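PDB 5LJI: flavodoxin, which binds flavin mononucleotide and probably serves as a low-potential electron donor to a number of redox enzymes. Local coordinates for residues L3-F8 with S44-A49; D24-L29 with Q137-L142; L78-K83 with R107-T112. All coordinates share one frame; numbering follows the deposited sequence.

Contact 1: L3-F8 with S44-A49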
# COMPACT_ATOMS: atom_id res chain seq x y z
N LEU A 3 11.59 8.13 -6.23
CA LEU A 3 11.68 7.09 -5.22
C LEU A 3 10.29 6.77 -4.71
O LEU A 3 9.56 7.67 -4.29
CB LEU A 3 12.54 7.55 -4.02
CG LEU A 3 12.69 6.57 -2.82
CD1 LEU A 3 13.28 5.21 -3.15
CD2 LEU A 3 13.54 7.24 -1.77
N ALA A 4 9.93 5.50 -4.75
CA ALA A 4 8.69 4.99 -4.14
C ALA A 4 9.06 4.15 -2.92
O ALA A 4 10.00 3.37 -2.96
CB ALA A 4 7.88 4.18 -5.11
N LYS A 5 8.36 4.41 -1.82
CA LYS A 5 8.43 3.59 -0.62
C LYS A 5 7.12 2.82 -0.45
O LYS A 5 6.05 3.38 -0.59
CB LYS A 5 8.72 4.49 0.58
CG LYS A 5 10.19 4.97 0.56
CD LYS A 5 10.43 6.09 1.59
CE LYS A 5 11.92 6.38 1.75
NZ LYS A 5 12.45 5.39 2.76
N ILE A 6 7.28 1.53 -0.25
CA ILE A 6 6.26 0.59 -0.04
C ILE A 6 6.49 -0.02 1.34
O ILE A 6 7.55 -0.57 1.63
CB ILE A 6 6.31 -0.57 -1.07
CG1 ILE A 6 6.13 0.01 -2.49
CG2 ILE A 6 5.30 -1.66 -0.73
CD1 ILE A 6 6.43 -0.95 -3.59
N VAL A 7 5.45 0.04 2.14
CA VAL A 7 5.39 -0.57 3.44
C VAL A 7 4.26 -1.60 3.53
O VAL A 7 3.12 -1.31 3.22
CB VAL A 7 5.23 0.54 4.53
CG1 VAL A 7 5.15 -0.13 5.90
CG2 VAL A 7 6.39 1.55 4.52
N PHE A 8 4.59 -2.84 3.95
CA PHE A 8 3.65 -3.94 3.97
C PHE A 8 3.54 -4.66 5.36
O PHE A 8 4.48 -4.68 6.15
CB PHE A 8 3.98 -4.95 2.89
CG PHE A 8 5.15 -5.85 3.21
CD1 PHE A 8 6.46 -5.44 2.95
CD2 PHE A 8 4.95 -7.10 3.83
CE1 PHE A 8 7.55 -6.23 3.33
CE2 PHE A 8 6.04 -7.94 4.17
CZ PHE A 8 7.35 -7.50 3.91
N SER A 44 7.15 8.17 9.02
CA SER A 44 7.84 9.39 8.62
C SER A 44 8.95 9.20 7.55
O SER A 44 9.37 10.17 6.92
CB SER A 44 8.40 10.13 9.86
OG SER A 44 9.64 9.60 10.26
N ASP A 45 9.40 7.96 7.32
CA ASP A 45 10.31 7.72 6.17
C ASP A 45 9.62 8.12 4.84
O ASP A 45 10.30 8.47 3.86
CB ASP A 45 10.82 6.26 6.14
CG ASP A 45 11.66 5.89 7.43
OD1 ASP A 45 11.90 6.78 8.25
OD2 ASP A 45 12.03 4.72 7.66
N PHE A 46 8.29 8.11 4.81
CA PHE A 46 7.59 8.62 3.63
C PHE A 46 7.88 10.06 3.24
O PHE A 46 7.63 10.46 2.08
CB PHE A 46 6.08 8.50 3.85
CG PHE A 46 5.53 7.11 3.67
CD1 PHE A 46 6.11 6.21 2.77
CD2 PHE A 46 4.37 6.76 4.29
CE1 PHE A 46 5.56 4.97 2.59
CE2 PHE A 46 3.79 5.51 4.08
CZ PHE A 46 4.39 4.62 3.21
N LEU A 47 8.28 10.89 4.20
CA LEU A 47 8.65 12.28 3.90
C LEU A 47 9.76 12.42 2.88
O LEU A 47 9.84 13.43 2.17
CB LEU A 47 9.07 13.03 5.19
CG LEU A 47 7.88 13.32 6.10
CD1 LEU A 47 8.29 13.70 7.52
CD2 LEU A 47 7.05 14.42 5.49
N GLU A 48 10.61 11.40 2.81
CA GLU A 48 11.75 11.36 1.91
C GLU A 48 11.43 10.79 0.51
O GLU A 48 12.30 10.79 -0.36
CB GLU A 48 12.85 10.49 2.56
CG GLU A 48 13.42 11.08 3.86
CD GLU A 48 13.93 10.02 4.86
OE1 GLU A 48 13.69 8.80 4.67
OE2 GLU A 48 14.57 10.40 5.86
N ALA A 49 10.20 10.30 0.29
CA ALA A 49 9.88 9.60 -0.96
C ALA A 49 9.00 10.48 -1.81
O ALA A 49 8.42 11.41 -1.32
CB ALA A 49 9.16 8.29 -0.67

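Contact 2: D24-L29 with Q137-L142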
# COMPACT_ATOMS: atom_id res chain seq x y z
N ASP A 24 8.56 -4.80 -8.01
CA ASP A 24 9.24 -5.32 -9.21
C ASP A 24 8.88 -4.50 -10.43
O ASP A 24 9.76 -4.13 -11.24
CB ASP A 24 8.85 -6.76 -9.51
CG ASP A 24 9.72 -7.80 -8.78
OD1 ASP A 24 10.87 -7.50 -8.39
OD2 ASP A 24 9.26 -8.97 -8.62
N LYS A 25 7.59 -4.18 -10.56
CA LYS A 25 7.12 -3.43 -11.71
C LYS A 25 7.61 -2.02 -11.70
O LYS A 25 8.04 -1.50 -12.74
CB LYS A 25 5.59 -3.46 -11.83
CG LYS A 25 5.08 -2.90 -13.16
CD LYS A 25 5.37 -3.84 -14.34
CE LYS A 25 5.01 -3.12 -15.61
NZ LYS A 25 5.16 -4.04 -16.75
N LEU A 26 7.56 -1.37 -10.53
CA LEU A 26 8.02 0.02 -10.42
C LEU A 26 9.51 0.16 -10.74
O LEU A 26 9.93 1.13 -11.36
CB LEU A 26 7.69 0.65 -9.05
CG LEU A 26 6.23 1.02 -8.80
CD1 LEU A 26 6.03 1.47 -7.34
CD2 LEU A 26 5.75 2.12 -9.73
N ARG A 27 10.30 -0.81 -10.28
CA ARG A 27 11.72 -0.96 -10.63
C ARG A 27 11.88 -1.13 -12.12
O ARG A 27 12.61 -0.41 -12.71
CB ARG A 27 12.30 -2.21 -9.99
CG ARG A 27 13.40 -1.98 -8.97
CD ARG A 27 13.39 -3.09 -7.93
NE ARG A 27 13.50 -2.60 -6.57
CZ ARG A 27 13.12 -3.28 -5.48
NH1 ARG A 27 12.59 -4.50 -5.59
NH2 ARG A 27 13.26 -2.74 -4.28
N ASP A 28 11.16 -2.05 -12.74
CA ASP A 28 11.29 -2.24 -14.18
C ASP A 28 10.95 -0.96 -14.96
O ASP A 28 11.52 -0.72 -16.00
CB ASP A 28 10.42 -3.37 -14.65
CG ASP A 28 11.12 -4.33 -15.58
OD1 ASP A 28 12.35 -4.25 -15.92
OD2 ASP A 28 10.36 -5.22 -16.02
N LEU A 29 10.10 -0.11 -14.42
CA LEU A 29 9.77 1.19 -15.00
C LEU A 29 10.72 2.31 -14.69
O LEU A 29 10.46 3.46 -15.03
CB LEU A 29 8.37 1.60 -14.55
CG LEU A 29 7.25 0.71 -15.04
CD1 LEU A 29 6.00 0.98 -14.25
CD2 LEU A 29 7.01 0.99 -16.53
N GLN A 137 -1.32 -2.25 -13.54
CA GLN A 137 -1.85 -0.94 -13.95
C GLN A 137 -1.67 0.11 -12.86
O GLN A 137 -1.36 1.27 -13.10
CB GLN A 137 -3.33 -1.04 -14.29
CG GLN A 137 -3.99 0.33 -14.52
CD GLN A 137 -5.11 0.28 -15.55
OE1 GLN A 137 -6.30 0.40 -15.22
NE2 GLN A 137 -4.74 0.07 -16.82
N PHE A 138 -1.91 -0.31 -11.64
CA PHE A 138 -1.67 0.53 -10.48
C PHE A 138 -0.23 1.09 -10.57
O PHE A 138 -0.01 2.31 -10.46
CB PHE A 138 -2.02 -0.31 -9.23
CG PHE A 138 -1.63 0.29 -7.92
CD1 PHE A 138 -0.36 0.05 -7.37
CD2 PHE A 138 -2.52 1.05 -7.21
CE1 PHE A 138 -0.02 0.57 -6.12
CE2 PHE A 138 -2.17 1.63 -5.99
CZ PHE A 138 -0.92 1.38 -5.45
N ALA A 139 0.75 0.22 -10.81
CA ALA A 139 2.15 0.71 -10.88
C ALA A 139 2.40 1.61 -12.10
O ALA A 139 3.03 2.66 -11.98
CB ALA A 139 3.09 -0.47 -10.88
N GLU A 140 1.89 1.22 -13.27
CA GLU A 140 2.02 2.09 -14.48
C GLU A 140 1.47 3.47 -14.17
O GLU A 140 2.13 4.47 -14.46
CB GLU A 140 1.29 1.48 -15.68
CG GLU A 140 1.82 0.14 -16.17
CD GLU A 140 2.97 0.27 -17.16
OE1 GLU A 140 3.34 1.41 -17.50
OE2 GLU A 140 3.54 -0.77 -17.59
N GLU A 141 0.29 3.53 -13.53
CA GLU A 141 -0.36 4.82 -13.33
C GLU A 141 0.41 5.70 -12.36
O GLU A 141 0.45 6.92 -12.54
CB GLU A 141 -1.83 4.69 -12.87
CG GLU A 141 -2.76 4.06 -13.91
CD GLU A 141 -4.21 3.88 -13.45
OE1 GLU A 141 -4.58 4.25 -12.31
OE2 GLU A 141 -5.03 3.37 -14.26
N LEU A 142 1.01 5.09 -11.33
CA LEU A 142 1.77 5.84 -10.38
C LEU A 142 3.10 6.33 -10.93
O LEU A 142 3.53 7.43 -10.57
CB LEU A 142 2.07 5.01 -9.14
CG LEU A 142 0.88 4.65 -8.26
CD1 LEU A 142 1.37 3.71 -7.17
CD2 LEU A 142 0.26 5.92 -7.70

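Contact 3: L78-K83 with R107-T112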
# COMPACT_ATOMS: atom_id res chain seq x y z
N LEU A 78 1.23 12.84 9.81
CA LEU A 78 2.14 13.47 8.87
C LEU A 78 1.46 14.40 7.90
O LEU A 78 0.28 14.28 7.60
CB LEU A 78 2.83 12.40 8.01
CG LEU A 78 3.70 11.35 8.69
CD1 LEU A 78 4.08 10.31 7.64
CD2 LEU A 78 4.93 11.97 9.35
N ASN A 79 2.28 15.31 7.35
CA ASN A 79 1.86 16.10 6.22
C ASN A 79 2.62 15.59 5.04
O ASN A 79 3.85 15.62 5.00
CB ASN A 79 2.13 17.59 6.38
CG ASN A 79 2.19 18.29 5.02
OD1 ASN A 79 1.31 18.16 4.18
ND2 ASN A 79 3.28 18.95 4.77
N LEU A 80 1.86 15.10 4.07
CA LEU A 80 2.44 14.51 2.87
C LEU A 80 1.91 15.23 1.63
O LEU A 80 1.89 14.65 0.55
CB LEU A 80 2.07 13.01 2.85
CG LEU A 80 3.00 11.94 3.46
CD1 LEU A 80 4.10 12.40 4.40
CD2 LEU A 80 2.14 10.88 4.11
N ASN A 81 1.49 16.49 1.76
CA ASN A 81 1.21 17.33 0.55
C ASN A 81 2.37 17.34 -0.37
O ASN A 81 3.48 17.33 0.07
CB ASN A 81 0.88 18.76 0.91
CG ASN A 81 -0.60 18.96 1.06
OD1 ASN A 81 -1.36 18.82 0.08
ND2 ASN A 81 -1.03 19.23 2.27
N GLY A 82 2.10 17.29 -1.67
CA GLY A 82 3.16 17.06 -2.67
C GLY A 82 3.64 15.62 -2.90
O GLY A 82 4.40 15.37 -3.81
N LYS A 83 3.26 14.67 -2.04
CA LYS A 83 3.51 13.24 -2.33
C LYS A 83 2.30 12.65 -3.03
O LYS A 83 1.19 13.17 -2.89
CB LYS A 83 3.75 12.41 -1.06
CG LYS A 83 4.65 13.01 -0.00
CD LYS A 83 6.01 13.37 -0.52
CE LYS A 83 6.90 13.81 0.64
NZ LYS A 83 8.29 13.99 0.20
N ARG A 107 -8.28 6.55 3.42
CA ARG A 107 -8.79 7.74 4.06
C ARG A 107 -7.78 8.38 5.01
O ARG A 107 -7.72 9.60 5.13
CB ARG A 107 -10.14 7.47 4.77
CG ARG A 107 -10.07 6.58 5.99
CD ARG A 107 -11.18 6.87 6.98
NE ARG A 107 -11.05 6.01 8.14
CZ ARG A 107 -11.68 4.84 8.29
NH1 ARG A 107 -12.51 4.40 7.36
NH2 ARG A 107 -11.47 4.12 9.39
N VAL A 108 -6.93 7.60 5.66
CA VAL A 108 -5.83 8.26 6.35
C VAL A 108 -4.86 8.97 5.38
O VAL A 108 -4.46 10.10 5.60
CB VAL A 108 -5.05 7.30 7.24
CG1 VAL A 108 -3.85 8.03 7.81
CG2 VAL A 108 -5.94 6.79 8.36
N PHE A 109 -4.44 8.32 4.30
CA PHE A 109 -3.63 9.03 3.36
C PHE A 109 -4.22 10.39 2.95
O PHE A 109 -3.51 11.40 2.90
CB PHE A 109 -3.32 8.16 2.11
CG PHE A 109 -2.00 7.44 2.19
CD1 PHE A 109 -0.82 8.13 2.35
CD2 PHE A 109 -1.94 6.05 2.09
CE1 PHE A 109 0.40 7.47 2.42
CE2 PHE A 109 -0.75 5.41 2.13
CZ PHE A 109 0.42 6.10 2.30
N VAL A 110 -5.50 10.40 2.63
CA VAL A 110 -6.16 11.60 2.16
C VAL A 110 -5.99 12.72 3.20
O VAL A 110 -5.68 13.87 2.86
CB VAL A 110 -7.66 11.34 1.90
CG1 VAL A 110 -8.35 12.66 1.58
CG2 VAL A 110 -7.85 10.38 0.72
N SER A 111 -6.17 12.37 4.46
CA SER A 111 -5.93 13.27 5.62
C SER A 111 -4.60 13.93 5.62
O SER A 111 -4.49 15.02 6.14
CB SER A 111 -5.95 12.54 6.94
OG SER A 111 -7.23 12.06 7.13
N THR A 112 -3.57 13.24 5.15
CA THR A 112 -2.21 13.75 5.20
C THR A 112 -1.97 14.81 4.12
O THR A 112 -0.92 15.44 4.10
CB THR A 112 -1.17 12.61 4.98
OG1 THR A 112 -1.30 12.08 3.66
CG2 THR A 112 -1.37 11.45 5.97

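Contact 1: L3-F8 with S44-A49
K5 lays its aliphatic chain across the 3-10 segment 44-48 and A49 just after it, and here the packing is closest. Its CD sits 3.4 Å from A49 CB, tighter than usual for two carbons, and 3.3 Å from D45 O. K5 CB lies at the edge of the F46 ring, in its plane, 3.8 Å from F46 CE1. V7 extends the apolar patch: its CG1 stands anti to the backbone N (chi1 180°), which leaves CG2 beside that N and 3.9 Å from F46 CZ. Strand 3-8 is a parallel strand of the flavodoxin-type alpha/beta sheet, flanked by strands 32-37 and 51-57; the 44-49 segment belongs to the connection between those two neighbours and lies over one sheet face, with F46 also touching A52. Toward solvent the contact slackens. The K5 chain bends at its last torsion (chi4 -85°) and carries NZ to within 4.1 Å of E48 OE1, opposite charges too far apart for a salt bridge, and the E48 side chain is poorly ordered. L3 adds a light touch at this end, its CD2 4.0 Å from E48 O, while its backbone pairs with D50 and I51.

Contact 2: D24-L29 with Q137-L142
K25 turns its CG anti to the backbone N (chi1 -170°) and bends at chi2, while E140 folds at its own chi2 (-86°); the two chains meet obliquely at the outer margin of the helix pair. K25 CE comes within 3.4 Å of E140 OE2, but NZ stays 3.7 Å from the same oxygen, a long salt bridge. The stronger ionic partner of that ammonium is E136, one turn before E140, so the lysine spans two acidic side chains of helix 129-144. Deeper in, A139 CB touches both K25 and L26, 3.9 Å from K25 CG and equally far from L26 CD2, and L26 CD2 also rests 3.6 Å from A139 O. L29, just past the helix end, crosses E140 at about a right angle, its CD2 3.8 Å from E140 OE1. No hydrogen bond joins the segments. Beneath them L26 and L142 both reach I53, and F138 packs on V88 and V121. The axes of 24-28 and 137-142 approach to 9.2 Å at 39°; helices 14-28 and 129-144 lie on one face of the parallel sheet, the layered alpha/beta/alpha build of a flavodoxin.

Contact 3: L78-K83 with R107-T112
L80 spreads its CB and CD2 obliquely over the side chain of T112, with CB 3.6 Å from T112 OG1 and CD2 3.8 Å from T112 CB. The same CD2 also nears the edge of the F109 ring, close to the ring plane and 4.2 Å from F109 CE1. The polar link is one backbone bond: L80 N donates to T112 O over 2.8 Å. Next to it, L78 O approaches T112 CB at 3.4 Å, so T112 CB meets both L78 O and L80 CD2. T112 places OG1 between its backbone N and carbonyl carbon (chi1 65°), on the side of F109 O, though that contact is too short to be trusted. On the loop side N79 OD1 accepts from both N81 N and N81 ND2, which reach it from opposite faces of its plane; the bond from the backbone N81 N to N79 OD1, 2.9 Å, closes an Asx turn. A type II beta turn from L80 to K83 overlaps it, with G82 at positive phi. F109 stacks on Y85 of strand 84-91 and touches L75 of helix 69-75. Thus the C-terminal end of helix 100-111 is joined to the loop that leads into strand 84-91, within the alpha/beta/alpha sandwich of flavodoxins.

How the contacts relate
The three contacts are distributed about one five-stranded parallel sheet. Contact 1 starts on strand 3-8 and touches contact 2 where A4 CB meets L26 CD1, 4.0 Å away on the opposite side of that strand from K5; their centres are about 15 Å apart. Along the chain their segments alternate, and helix 14-28 directly follows strand 3-8. Contacts 1 and 3, with centres about 12 Å apart, come in series and meet where K83 NZ reaches L47 O and A49 O in probable hydrogen bonds. Contact 3 lies nested within the long loop closed by contact 2, about 21 Å between centres, without touching it. Contact 2 pairs two helices on one face, while contacts 1 and 3 pack connecting segments and helix 100-111 on the other face of this FMN-binding fold.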